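Local coordinates for 3-oxosteroid 1-dehydrogenase (Sterolibacterium denitrificans, PDB 7P18), which probably catalyses the FAD-dependent 1,2-dehydrogenation of 3-oxosteroids, introducing a double bond between C1 and C2 of ring A, at residues G51-P56 / L107-C112; N58-I63 / Y100-M105; A94-E99 / F549-A554; G129-P134 / P537-T542. All coordinates share one frame; numbering follows the deposited sequence.

Contact 1: residues G51-P56 / L107-C112; sequences GAVWIP and LQYFPC. With FAD (flavin-adenine dinucleotide), chain C.
Val-53 and Tyr-109 sit on two short strands whose nearest CA atoms, those of these two residues, are 8.8 Å apart because strand 131-138 runs between them and pairs with both. Tyr-109 spans the gap. Its OH donates a 2.8 Å hydrogen bond to Gly-51 O, meeting that oxygen in the carbonyl plane at a C=O...donor angle of 147°, and the oxygen in turn lies at the edge of the phenol ring. A tyrosine suits the place: it is long enough to reach a neighbouring loop and ends in a donor for a buried carbonyl. The Val-53 and Tyr-109 side chains cross at about a right angle, Val-53 CG2 lying 3.7 Å from Tyr-109 CE2 in an apolar contact. Gly-51, whose positive phi of 70° is easy for glycine, immediately precedes Ala-52. That alanine pairs with the flavin through its backbone: Ala-52 N donates to FAD O4 (3.1 Å) and FAD N3 donates to Ala-52 O (3.1 Å). Ala-52 also touches the bound steroid. Two-point recognition of the flavin pyrimidine edge by a backbone N-H and C=O is the feature of the FAD site built here, with Tyr-109 OH bonded to the carbonyl of the residue before.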
# COMPACT_ATOMS: atom_id res chain seq x y z
N GLY A 51 3.05 -5.88 2.31
CA GLY A 51 3.13 -7.15 1.59
C GLY A 51 1.83 -7.94 1.70
O GLY A 51 1.83 -9.10 1.28
N ALA A 52 0.76 -7.34 2.21
CA ALA A 52 -0.53 -8.02 2.40
C ALA A 52 -1.24 -8.15 1.05
O ALA A 52 -1.14 -7.22 0.23
CB ALA A 52 -1.36 -7.27 3.38
N VAL A 53 -1.96 -9.26 0.86
CA VAL A 53 -2.83 -9.50 -0.34
C VAL A 53 -4.21 -9.93 0.16
O VAL A 53 -4.31 -10.69 1.15
CB VAL A 53 -2.22 -10.52 -1.31
CG1 VAL A 53 -0.97 -9.98 -1.96
CG2 VAL A 53 -1.94 -11.86 -0.63
N TRP A 54 -5.26 -9.38 -0.46
CA TRP A 54 -6.65 -9.61 -0.03
C TRP A 54 -7.24 -10.72 -0.90
O TRP A 54 -7.53 -10.48 -2.07
CB TRP A 54 -7.46 -8.32 -0.10
CG TRP A 54 -8.84 -8.47 0.44
CD1 TRP A 54 -9.20 -8.49 1.75
CD2 TRP A 54 -10.06 -8.55 -0.32
NE1 TRP A 54 -10.55 -8.54 1.86
CE2 TRP A 54 -11.11 -8.62 0.61
CE3 TRP A 54 -10.36 -8.59 -1.68
CZ2 TRP A 54 -12.44 -8.74 0.23
CZ3 TRP A 54 -11.68 -8.69 -2.06
CH2 TRP A 54 -12.71 -8.77 -1.12
N ILE A 55 -7.33 -11.92 -0.33
CA ILE A 55 -7.62 -13.17 -1.09
C ILE A 55 -8.88 -13.78 -0.49
O ILE A 55 -8.84 -14.62 0.41
CB ILE A 55 -6.44 -14.16 -1.06
CG1 ILE A 55 -5.09 -13.49 -1.34
CG2 ILE A 55 -6.72 -15.30 -2.04
CD1 ILE A 55 -4.91 -13.01 -2.79
N PRO A 56 -10.06 -13.42 -1.02
CA PRO A 56 -11.28 -14.03 -0.51
C PRO A 56 -11.20 -15.55 -0.78
O PRO A 56 -10.70 -15.94 -1.80
CB PRO A 56 -12.40 -13.34 -1.28
CG PRO A 56 -11.74 -12.05 -1.79
CD PRO A 56 -10.31 -12.43 -2.08
N LEU A 107 9.14 -18.22 -0.71
CA LEU A 107 8.11 -17.25 -0.20
C LEU A 107 6.82 -18.03 0.15
O LEU A 107 6.43 -18.86 -0.67
CB LEU A 107 7.87 -16.23 -1.30
CG LEU A 107 6.79 -15.19 -1.04
CD1 LEU A 107 7.16 -14.34 0.17
CD2 LEU A 107 6.63 -14.34 -2.30
N GLN A 108 6.24 -17.77 1.31
CA GLN A 108 5.01 -18.42 1.83
C GLN A 108 4.06 -17.32 2.34
O GLN A 108 4.50 -16.44 3.10
CB GLN A 108 5.36 -19.45 2.91
CG GLN A 108 6.28 -20.59 2.44
CD GLN A 108 5.59 -21.53 1.47
OE1 GLN A 108 4.51 -22.05 1.78
NE2 GLN A 108 6.14 -21.66 0.27
N TYR A 109 2.78 -17.39 1.94
CA TYR A 109 1.66 -16.54 2.40
C TYR A 109 0.78 -17.34 3.35
O TYR A 109 0.52 -18.53 3.05
CB TYR A 109 0.83 -15.98 1.24
CG TYR A 109 1.37 -14.65 0.76
CD1 TYR A 109 2.41 -14.58 -0.15
CD2 TYR A 109 0.90 -13.46 1.31
CE1 TYR A 109 2.98 -13.38 -0.53
CE2 TYR A 109 1.43 -12.23 0.91
CZ TYR A 109 2.48 -12.19 0.02
OH TYR A 109 3.03 -10.99 -0.36
N PHE A 110 0.28 -16.69 4.39
CA PHE A 110 -0.69 -17.28 5.35
C PHE A 110 -1.69 -16.20 5.73
O PHE A 110 -1.41 -15.00 5.58
CB PHE A 110 0.04 -17.85 6.58
CG PHE A 110 0.76 -16.81 7.41
CD1 PHE A 110 2.00 -16.33 7.03
CD2 PHE A 110 0.18 -16.30 8.55
CE1 PHE A 110 2.65 -15.36 7.79
CE2 PHE A 110 0.81 -15.32 9.29
CZ PHE A 110 2.06 -14.87 8.93
N PRO A 111 -2.88 -16.56 6.25
CA PRO A 111 -3.91 -15.56 6.53
C PRO A 111 -3.62 -14.74 7.79
O PRO A 111 -3.05 -15.27 8.75
CB PRO A 111 -5.21 -16.37 6.77
CG PRO A 111 -4.88 -17.74 6.18
CD PRO A 111 -3.39 -17.93 6.46
N CYS A 112 -4.00 -13.46 7.76
CA CYS A 112 -4.19 -12.62 8.96
C CYS A 112 -5.59 -12.89 9.53
O CYS A 112 -6.57 -12.22 9.14
CB CYS A 112 -3.96 -11.16 8.63
SG CYS A 112 -2.31 -10.85 7.93
PA FAD C . 5.46 -0.68 -7.63
O1A FAD C . 5.48 -1.69 -6.54
O2A FAD C . 5.82 0.70 -7.16
O5B FAD C . 6.47 -1.18 -8.75
C5B FAD C . 6.63 -0.38 -9.95
C4B FAD C . 8.06 -0.47 -10.39
O4B FAD C . 8.17 0.02 -11.75
C3B FAD C . 9.07 0.34 -9.55
O3B FAD C . 10.17 -0.46 -9.15
C2B FAD C . 9.47 1.48 -10.49
O2B FAD C . 10.74 2.04 -10.18
C1B FAD C . 9.31 0.82 -11.86
N9A FAD C . 9.16 1.75 -12.98
C8A FAD C . 8.54 2.97 -13.01
N7A FAD C . 8.68 3.59 -14.17
C5A FAD C . 9.39 2.70 -14.96
C6A FAD C . 9.85 2.75 -16.30
N6A FAD C . 9.71 3.81 -17.10
N1A FAD C . 10.53 1.68 -16.76
C2A FAD C . 10.71 0.63 -15.95
N3A FAD C . 10.39 0.50 -14.65
C4A FAD C . 9.70 1.57 -14.23
N1 FAD C . -0.94 -2.32 -0.69
C2 FAD C . -1.45 -3.53 -0.37
O2 FAD C . -2.30 -4.08 -1.09
N3 FAD C . -1.05 -4.19 0.72
C4 FAD C . -0.32 -3.59 1.72
O4 FAD C . 0.10 -4.30 2.64
C4X FAD C . 0.23 -2.31 1.46
N5 FAD C . 0.97 -1.71 2.37
C5X FAD C . 1.54 -0.51 2.05
C6 FAD C . 2.42 0.11 2.97
C7 FAD C . 3.13 1.25 2.64
C7M FAD C . 4.09 1.88 3.63
C8 FAD C . 3.01 1.78 1.34
C8M FAD C . 3.80 3.02 0.95
C9 FAD C . 2.10 1.24 0.46
C9A FAD C . 1.38 0.06 0.76
N10 FAD C . 0.46 -0.52 -0.12
C10 FAD C . -0.12 -1.74 0.18
C1' FAD C . 0.30 -0.01 -1.48
C2' FAD C . 1.20 -0.81 -2.45
O2' FAD C . 2.56 -0.84 -2.04
C3' FAD C . 1.12 -0.29 -3.90
O3' FAD C . -0.20 0.09 -4.26
C4' FAD C . 1.69 -1.32 -4.86
O4' FAD C . 2.99 -1.66 -4.42
C5' FAD C . 1.73 -0.85 -6.30
O5' FAD C . 2.39 -1.90 -7.04
P FAD C . 2.84 -1.66 -8.54
O1P FAD C . 3.48 -2.93 -8.90
O2P FAD C . 1.80 -1.05 -9.36
O3P FAD C . 4.04 -0.55 -8.39

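Contact 2: residues N58-I63 / Y100-M105; sequences NSQMQI and YINANM
Gln-60 and Asn-102 face each other from opposite directions, one on a turn and the other near the end of a helix. Along 58-63, Asn-58 sets the shape: its OD1 accepts the backbone N-H of Gln-60 on a lone pair, Gln-60 N to Asn-58 OD1 being 3.1 Å, which makes an Asx turn. The chain from Asn-58 to Met-61 is also a type I beta turn, closed by a weak bond from Met-61 N to Asn-58 O. Asparagine fits here because its short amide can fold back on the chain while ND2 holds Ile-55 O and Gly-129 O. From the turn Gln-60 reaches out with CG beside the backbone N (chi1 -63°) and the rest of the chain extended. Its NE2 comes to 3.2 Å from Asn-102 ND2, with the amide planes 65° apart; two donors meet here, so this is proximity and no hydrogen bond. Both amides look instead to the backbone of Tyr-109, whose N-H goes to Asn-102 OD1 and whose O takes a weak bond from Gln-60 NE2. The pair is thus brought together by a shared target. Farther on, Met-61 packs on Arg-130. At the helix end Asn-104 ND2 turns back to Tyr-100 O, 2.9 Å away, binding a late carbonyl of the helix. The contact lies at the surface, where the loop after strand 53-54 passes the last turn of helix 84-104 and Gln-60 also packs on Pro-111 of strand 109-111 and Met-132 of strand 131-138.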
# COMPACT_ATOMS: atom_id res chain seq x y z
N ASN A 58 -9.58 -17.97 0.37
CA ASN A 58 -8.28 -18.69 0.28
C ASN A 58 -8.42 -19.99 1.10
O ASN A 58 -9.24 -20.04 2.08
CB ASN A 58 -7.10 -17.82 0.69
CG ASN A 58 -7.07 -17.48 2.16
OD1 ASN A 58 -6.74 -18.36 2.97
ND2 ASN A 58 -7.43 -16.24 2.52
N SER A 59 -7.57 -20.97 0.75
CA SER A 59 -7.59 -22.37 1.26
C SER A 59 -7.22 -22.45 2.75
O SER A 59 -7.40 -23.52 3.34
CB SER A 59 -6.67 -23.24 0.42
OG SER A 59 -5.29 -22.92 0.66
N GLN A 60 -6.64 -21.39 3.33
CA GLN A 60 -6.03 -21.40 4.68
C GLN A 60 -6.95 -20.75 5.69
O GLN A 60 -6.59 -20.65 6.88
CB GLN A 60 -4.63 -20.78 4.61
CG GLN A 60 -3.67 -21.58 3.72
CD GLN A 60 -2.37 -20.83 3.55
OE1 GLN A 60 -1.64 -20.58 4.52
NE2 GLN A 60 -2.13 -20.40 2.32
N MET A 61 -8.14 -20.31 5.28
CA MET A 61 -9.04 -19.60 6.20
C MET A 61 -9.54 -20.52 7.34
O MET A 61 -9.85 -21.68 7.07
CB MET A 61 -10.20 -18.97 5.44
CG MET A 61 -9.76 -17.76 4.63
SD MET A 61 -11.10 -17.03 3.65
CE MET A 61 -11.95 -16.13 4.92
N GLN A 62 -9.67 -19.99 8.54
CA GLN A 62 -10.23 -20.69 9.73
C GLN A 62 -11.74 -20.52 9.81
O GLN A 62 -12.36 -21.25 10.59
CB GLN A 62 -9.61 -20.16 11.02
CG GLN A 62 -8.14 -20.47 11.10
CD GLN A 62 -7.40 -19.88 12.27
OE1 GLN A 62 -6.23 -20.21 12.52
NE2 GLN A 62 -8.03 -18.99 13.01
N ILE A 63 -12.33 -19.62 9.02
CA ILE A 63 -13.80 -19.41 8.96
C ILE A 63 -14.28 -19.69 7.54
O ILE A 63 -13.48 -19.72 6.58
CB ILE A 63 -14.17 -18.01 9.46
CG1 ILE A 63 -13.53 -16.90 8.60
CG2 ILE A 63 -13.83 -17.87 10.93
CD1 ILE A 63 -14.11 -15.54 8.89
N TYR A 100 -0.15 -20.98 -5.98
CA TYR A 100 0.96 -21.06 -6.94
C TYR A 100 2.24 -20.58 -6.26
O TYR A 100 3.26 -21.30 -6.36
CB TYR A 100 0.69 -20.26 -8.22
CG TYR A 100 1.93 -19.99 -9.04
CD1 TYR A 100 2.62 -21.00 -9.69
CD2 TYR A 100 2.44 -18.70 -9.13
CE1 TYR A 100 3.80 -20.75 -10.39
CE2 TYR A 100 3.60 -18.43 -9.83
CZ TYR A 100 4.28 -19.45 -10.48
OH TYR A 100 5.42 -19.13 -11.18
N ILE A 101 2.20 -19.42 -5.61
CA ILE A 101 3.37 -18.93 -4.84
C ILE A 101 3.79 -20.03 -3.85
O ILE A 101 4.98 -20.40 -3.83
CB ILE A 101 3.09 -17.61 -4.13
CG1 ILE A 101 2.93 -16.46 -5.13
CG2 ILE A 101 4.20 -17.36 -3.12
CD1 ILE A 101 2.59 -15.11 -4.51
N ASN A 102 2.86 -20.49 -3.01
CA ASN A 102 3.18 -21.37 -1.87
C ASN A 102 3.79 -22.70 -2.36
O ASN A 102 4.71 -23.18 -1.69
CB ASN A 102 1.98 -21.60 -0.97
CG ASN A 102 1.64 -20.41 -0.12
OD1 ASN A 102 2.41 -19.44 -0.07
ND2 ASN A 102 0.44 -20.45 0.46
N ALA A 103 3.34 -23.22 -3.50
CA ALA A 103 3.78 -24.54 -4.01
C ALA A 103 5.10 -24.38 -4.79
O ALA A 103 5.82 -25.35 -4.89
CB ALA A 103 2.71 -25.18 -4.86
N ASN A 104 5.43 -23.19 -5.31
CA ASN A 104 6.53 -23.08 -6.30
C ASN A 104 7.63 -22.09 -5.86
O ASN A 104 8.50 -21.83 -6.70
CB ASN A 104 5.96 -22.75 -7.67
CG ASN A 104 5.05 -23.85 -8.16
OD1 ASN A 104 5.54 -24.86 -8.63
ND2 ASN A 104 3.74 -23.69 -8.02
N MET A 105 7.60 -21.61 -4.61
CA MET A 105 8.53 -20.56 -4.13
C MET A 105 8.87 -20.81 -2.67
O MET A 105 8.05 -21.43 -1.95
CB MET A 105 7.92 -19.17 -4.31
CG MET A 105 7.56 -18.85 -5.77
SD MET A 105 7.04 -17.09 -5.95
CE MET A 105 6.56 -17.05 -7.66

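Contact 3: residues A94-E99 / F549-A554; sequences APQMVE and FGFRAA
The CA of Met-97 sits over the face of the Phe-551 ring, 3.9 Å from the centroid and only 5° off the ring normal, a CH-pi contact over the middle of that face. Met-97 CB continues the cover, 3.9 Å from Phe-551 CG. Gln-96 meets the same ring differently, its CB 3.9 Å from Phe-551 CE2 and its OE1 in the ring plane at the edge, 4.0 Å from that same CE2. The amide plane is turned 70° from the ring. Phe-551 has CG anti to its own backbone N (chi1 -177°), which carries the ring across to helix 84-104. Beyond this first shell, Tyr-100 packs on the ring too, as do Leu-21 and Arg-25 of helix 17-28. The bent end of Met-97 leads off to Met-547 and Thr-548, earlier on helix 543-559. The residue after Phe-551, Arg-552, forms a salt bridge to Glu-92 that links helix 543-559 to helix 84-104 by charge, and a second goes to Asp-507. With a serine in place of Phe-551, the backbone of Met-97 would probably lose the face it rests on, and a gap is likely to open between the helices. Across these segments the attraction is dispersion and weak CH donation to a pi face, which depends on close fit more than on polar pairing.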
# COMPACT_ATOMS: atom_id res chain seq x y z
N ALA A 94 -7.35 -15.15 -7.66
CA ALA A 94 -6.59 -14.70 -6.47
C ALA A 94 -6.17 -15.90 -5.60
O ALA A 94 -4.99 -16.05 -5.26
CB ALA A 94 -7.37 -13.67 -5.73
N PRO A 95 -7.07 -16.85 -5.24
CA PRO A 95 -6.63 -18.03 -4.48
C PRO A 95 -5.63 -18.91 -5.24
O PRO A 95 -4.73 -19.51 -4.60
CB PRO A 95 -7.94 -18.82 -4.20
CG PRO A 95 -9.06 -17.82 -4.47
CD PRO A 95 -8.53 -16.76 -5.40
N GLN A 96 -5.79 -19.00 -6.55
CA GLN A 96 -4.91 -19.83 -7.40
C GLN A 96 -3.51 -19.22 -7.43
O GLN A 96 -2.52 -19.99 -7.36
CB GLN A 96 -5.49 -19.96 -8.79
CG GLN A 96 -6.79 -20.74 -8.86
CD GLN A 96 -7.23 -20.85 -10.30
OE1 GLN A 96 -6.71 -20.15 -11.15
NE2 GLN A 96 -8.24 -21.65 -10.55
N MET A 97 -3.43 -17.89 -7.46
CA MET A 97 -2.14 -17.14 -7.48
C MET A 97 -1.41 -17.39 -6.16
O MET A 97 -0.24 -17.74 -6.22
CB MET A 97 -2.36 -15.65 -7.77
CG MET A 97 -1.08 -14.78 -7.67
SD MET A 97 -0.72 -14.31 -5.98
CE MET A 97 -2.08 -13.22 -5.57
N VAL A 98 -2.07 -17.33 -5.00
CA VAL A 98 -1.37 -17.59 -3.71
C VAL A 98 -0.98 -19.06 -3.60
O VAL A 98 0.15 -19.35 -3.11
CB VAL A 98 -2.18 -17.09 -2.52
CG1 VAL A 98 -1.65 -17.57 -1.18
CG2 VAL A 98 -2.19 -15.56 -2.57
N GLU A 99 -1.84 -19.99 -4.02
CA GLU A 99 -1.44 -21.43 -3.96
C GLU A 99 -0.23 -21.67 -4.85
O GLU A 99 0.62 -22.49 -4.46
CB GLU A 99 -2.58 -22.36 -4.41
CG GLU A 99 -3.64 -22.51 -3.36
CD GLU A 99 -4.72 -23.53 -3.74
OE1 GLU A 99 -4.39 -24.52 -4.42
OE2 GLU A 99 -5.83 -23.34 -3.31
N PHE A 549 -3.78 -10.20 -11.39
CA PHE A 549 -3.85 -9.87 -12.83
C PHE A 549 -2.48 -10.15 -13.48
O PHE A 549 -2.48 -10.48 -14.67
CB PHE A 549 -4.50 -8.52 -13.06
CG PHE A 549 -5.99 -8.57 -12.85
CD1 PHE A 549 -6.81 -9.24 -13.75
CD2 PHE A 549 -6.57 -8.08 -11.69
CE1 PHE A 549 -8.18 -9.33 -13.53
CE2 PHE A 549 -7.93 -8.21 -11.46
CZ PHE A 549 -8.73 -8.84 -12.37
N GLY A 550 -1.37 -10.10 -12.74
CA GLY A 550 -0.07 -10.55 -13.27
C GLY A 550 -0.11 -12.02 -13.64
O GLY A 550 0.31 -12.37 -14.76
N PHE A 551 -0.65 -12.83 -12.74
CA PHE A 551 -0.90 -14.28 -12.92
C PHE A 551 -1.79 -14.50 -14.16
O PHE A 551 -1.42 -15.34 -15.04
CB PHE A 551 -1.47 -14.80 -11.61
CG PHE A 551 -1.73 -16.29 -11.53
CD1 PHE A 551 -0.69 -17.17 -11.26
CD2 PHE A 551 -3.02 -16.79 -11.63
CE1 PHE A 551 -0.94 -18.53 -11.11
CE2 PHE A 551 -3.28 -18.14 -11.45
CZ PHE A 551 -2.24 -19.02 -11.24
N ARG A 552 -2.94 -13.84 -14.22
CA ARG A 552 -3.89 -13.96 -15.37
C ARG A 552 -3.22 -13.49 -16.68
O ARG A 552 -3.49 -14.13 -17.71
CB ARG A 552 -5.21 -13.26 -15.12
CG ARG A 552 -6.05 -13.89 -14.00
CD ARG A 552 -7.48 -13.35 -13.99
NE ARG A 552 -8.19 -13.67 -15.22
CZ ARG A 552 -9.01 -14.73 -15.41
NH1 ARG A 552 -9.28 -15.58 -14.43
NH2 ARG A 552 -9.59 -14.89 -16.60
N ALA A 553 -2.40 -12.43 -16.68
CA ALA A 553 -1.70 -11.97 -17.90
C ALA A 553 -0.83 -13.10 -18.43
O ALA A 553 -0.91 -13.40 -19.65
CB ALA A 553 -0.87 -10.72 -17.66
N ALA A 554 0.03 -13.66 -17.58
CA ALA A 554 0.98 -14.72 -17.96
C ALA A 554 0.17 -15.92 -18.48
O ALA A 554 0.49 -16.44 -19.55
CB ALA A 554 1.83 -15.15 -16.80

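Contact 4: residues G129-P134 / P537-T542; sequences GRTMEP and PGAGGT. With FAD (flavin-adenine dinucleotide), chain C.
Thr-131 OG1 is held twice: it donates to Ala-539 O at 2.8 Å, in the carbonyl plane on a lone pair, and accepts from a water 2.8 Å away. That water in turn accepts from Ala-539 N at 2.9 Å, so one hydroxyl serves both backbone polar groups of Ala-539. The methyl of Thr-131, with CG2 anti to the backbone N, leans on Ala-539 CB (3.8 Å), a threonine thus offering a polar and an apolar branch together. A valine here would keep the shape but would probably leave Ala-539 O without its donor and the water without one of its partners. Ala-539 opens the centre of a type II turn from Gly-538 to Gly-541; Gly-540 takes the third place, where a positive phi of 98° suits glycine, and its N-H binds O1 of the steroid. Beyond the turn Thr-542 grips the flavin: Thr-542 N donates to FAD O2 (3.0 Å), and Thr-542 OG1 donates to FAD N1 (2.8 Å) while accepting from FAD O3' (2.7 Å). These donors would probably favour negative charge at N1 and O2 in the reduced flavin. Helix 543-559 begins right after Thr-542, while Thr-131 begins strand 131-138, which is flanked by strands 53-54 and 109-111.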
# COMPACT_ATOMS: atom_id res chain seq x y z
N GLY A 129 -9.32 -13.10 7.91
CA GLY A 129 -8.86 -14.30 7.20
C GLY A 129 -8.75 -14.11 5.69
O GLY A 129 -8.06 -14.92 5.09
N ARG A 130 -9.40 -13.10 5.07
CA ARG A 130 -9.20 -12.88 3.61
C ARG A 130 -7.84 -12.24 3.34
O ARG A 130 -7.16 -12.62 2.38
CB ARG A 130 -10.33 -12.02 3.02
CG ARG A 130 -11.72 -12.64 3.10
CD ARG A 130 -12.71 -11.78 2.33
NE ARG A 130 -13.94 -12.49 2.01
CZ ARG A 130 -15.13 -11.92 1.82
NH1 ARG A 130 -15.32 -10.61 1.95
NH2 ARG A 130 -16.15 -12.68 1.45
N THR A 131 -7.44 -11.29 4.17
CA THR A 131 -6.08 -10.70 4.16
C THR A 131 -5.05 -11.80 4.48
O THR A 131 -5.28 -12.53 5.44
CB THR A 131 -5.97 -9.53 5.14
OG1 THR A 131 -6.84 -8.47 4.75
CG2 THR A 131 -4.54 -9.05 5.23
N MET A 132 -4.00 -11.87 3.68
CA MET A 132 -2.86 -12.80 3.83
C MET A 132 -1.55 -12.00 3.79
O MET A 132 -1.49 -10.93 3.11
CB MET A 132 -2.84 -13.87 2.74
CG MET A 132 -4.18 -14.62 2.54
SD MET A 132 -4.02 -15.93 1.29
CE MET A 132 -3.31 -17.24 2.29
N GLU A 133 -0.54 -12.53 4.49
CA GLU A 133 0.79 -11.87 4.53
C GLU A 133 1.90 -12.92 4.42
O GLU A 133 1.67 -14.13 4.58
CB GLU A 133 0.89 -11.05 5.80
CG GLU A 133 1.15 -11.87 7.06
CD GLU A 133 1.66 -11.01 8.20
OE1 GLU A 133 2.48 -10.05 7.93
OE2 GLU A 133 1.17 -11.24 9.34
N PRO A 134 3.13 -12.45 4.11
CA PRO A 134 4.29 -13.34 3.99
C PRO A 134 4.90 -13.78 5.32
O PRO A 134 4.89 -13.01 6.30
CB PRO A 134 5.36 -12.50 3.29
CG PRO A 134 4.68 -11.19 2.91
CD PRO A 134 3.45 -11.06 3.76
N PRO A 537 -11.04 -2.93 -0.45
CA PRO A 537 -11.90 -3.90 0.24
C PRO A 537 -11.40 -4.39 1.60
O PRO A 537 -12.21 -4.74 2.47
CB PRO A 537 -11.95 -5.05 -0.77
CG PRO A 537 -10.67 -4.94 -1.54
CD PRO A 537 -10.52 -3.44 -1.72
N GLY A 538 -10.09 -4.40 1.75
CA GLY A 538 -9.38 -4.91 2.93
C GLY A 538 -7.90 -4.78 2.73
O GLY A 538 -7.45 -4.44 1.60
N ALA A 539 -7.14 -5.05 3.78
CA ALA A 539 -5.66 -5.02 3.69
C ALA A 539 -5.21 -5.97 2.59
O ALA A 539 -5.65 -7.15 2.58
CB ALA A 539 -5.07 -5.33 5.05
N GLY A 540 -4.45 -5.45 1.62
CA GLY A 540 -4.07 -6.21 0.41
C GLY A 540 -4.92 -5.93 -0.80
O GLY A 540 -4.76 -6.67 -1.80
N GLY A 541 -5.70 -4.86 -0.77
CA GLY A 541 -6.58 -4.48 -1.88
C GLY A 541 -5.86 -3.81 -3.03
O GLY A 541 -6.52 -3.63 -4.05
N THR A 542 -4.54 -3.54 -2.97
CA THR A 542 -3.76 -3.08 -4.17
C THR A 542 -2.84 -4.23 -4.64
O THR A 542 -2.71 -4.41 -5.84
CB THR A 542 -2.95 -1.77 -3.94
OG1 THR A 542 -1.65 -2.04 -3.43
CG2 THR A 542 -3.64 -0.87 -2.96
PA FAD C . 5.46 -0.68 -7.63
O1A FAD C . 5.48 -1.69 -6.54
O2A FAD C . 5.82 0.70 -7.16
O5B FAD C . 6.47 -1.18 -8.75
C5B FAD C . 6.63 -0.38 -9.95
C4B FAD C . 8.06 -0.47 -10.39
O4B FAD C . 8.17 0.02 -11.75
C3B FAD C . 9.07 0.34 -9.55
O3B FAD C . 10.17 -0.46 -9.15
C2B FAD C . 9.47 1.48 -10.49
O2B FAD C . 10.74 2.04 -10.18
C1B FAD C . 9.31 0.82 -11.86
N9A FAD C . 9.16 1.75 -12.98
C8A FAD C . 8.54 2.97 -13.01
N7A FAD C . 8.68 3.59 -14.17
C5A FAD C . 9.39 2.70 -14.96
C6A FAD C . 9.85 2.75 -16.30
N6A FAD C . 9.71 3.81 -17.10
N1A FAD C . 10.53 1.68 -16.76
C2A FAD C . 10.71 0.63 -15.95
N3A FAD C . 10.39 0.50 -14.65
C4A FAD C . 9.70 1.57 -14.23
N1 FAD C . -0.94 -2.32 -0.69
C2 FAD C . -1.45 -3.53 -0.37
O2 FAD C . -2.30 -4.08 -1.09
N3 FAD C . -1.05 -4.19 0.72
C4 FAD C . -0.32 -3.59 1.72
O4 FAD C . 0.10 -4.30 2.64
C4X FAD C . 0.23 -2.31 1.46
N5 FAD C . 0.97 -1.71 2.37
C5X FAD C . 1.54 -0.51 2.05
C6 FAD C . 2.42 0.11 2.97
C7 FAD C . 3.13 1.25 2.64
C7M FAD C . 4.09 1.88 3.63
C8 FAD C . 3.01 1.78 1.34
C8M FAD C . 3.80 3.02 0.95
C9 FAD C . 2.10 1.24 0.46
C9A FAD C . 1.38 0.06 0.76
N10 FAD C . 0.46 -0.52 -0.12
C10 FAD C . -0.12 -1.74 0.18
C1' FAD C . 0.30 -0.01 -1.48
C2' FAD C . 1.20 -0.81 -2.45
O2' FAD C . 2.56 -0.84 -2.04
C3' FAD C . 1.12 -0.29 -3.90
O3' FAD C . -0.20 0.09 -4.26
C4' FAD C . 1.69 -1.32 -4.86
O4' FAD C . 2.99 -1.66 -4.42
C5' FAD C . 1.73 -0.85 -6.30
O5' FAD C . 2.39 -1.90 -7.04
P FAD C . 2.84 -1.66 -8.54
O1P FAD C . 3.48 -2.93 -8.90
O2P FAD C . 1.80 -1.05 -9.36
O3P FAD C . 4.04 -0.55 -8.39
O HOH W 1 -8.74 -6.56 5.62

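Contacts 1 and 4 form the inner pair, centres 6 Å apart: strand 131-138 lies between strands 53-54 and 109-111 in one antiparallel sheet, and both contacts touch the flavin and the steroid pocket. Contact 2, its centre 8 Å from that of contact 1, is nested inside the loop that contact 1 closes. The centre of contact 3 lies 12 to 15 Å from those of the other three, and it shares helix 84-104 with contact 2; its Val-98 and Ala-94 pack on Ile-55. Contact 4 opens after contact 1 closes and is nested within the long loop that contact 3 closes. Helix 543-559, which follows the flavin-binding turn, is therefore joined to an early helix backing the sheet, bringing distant parts of the chain together around the cofactor.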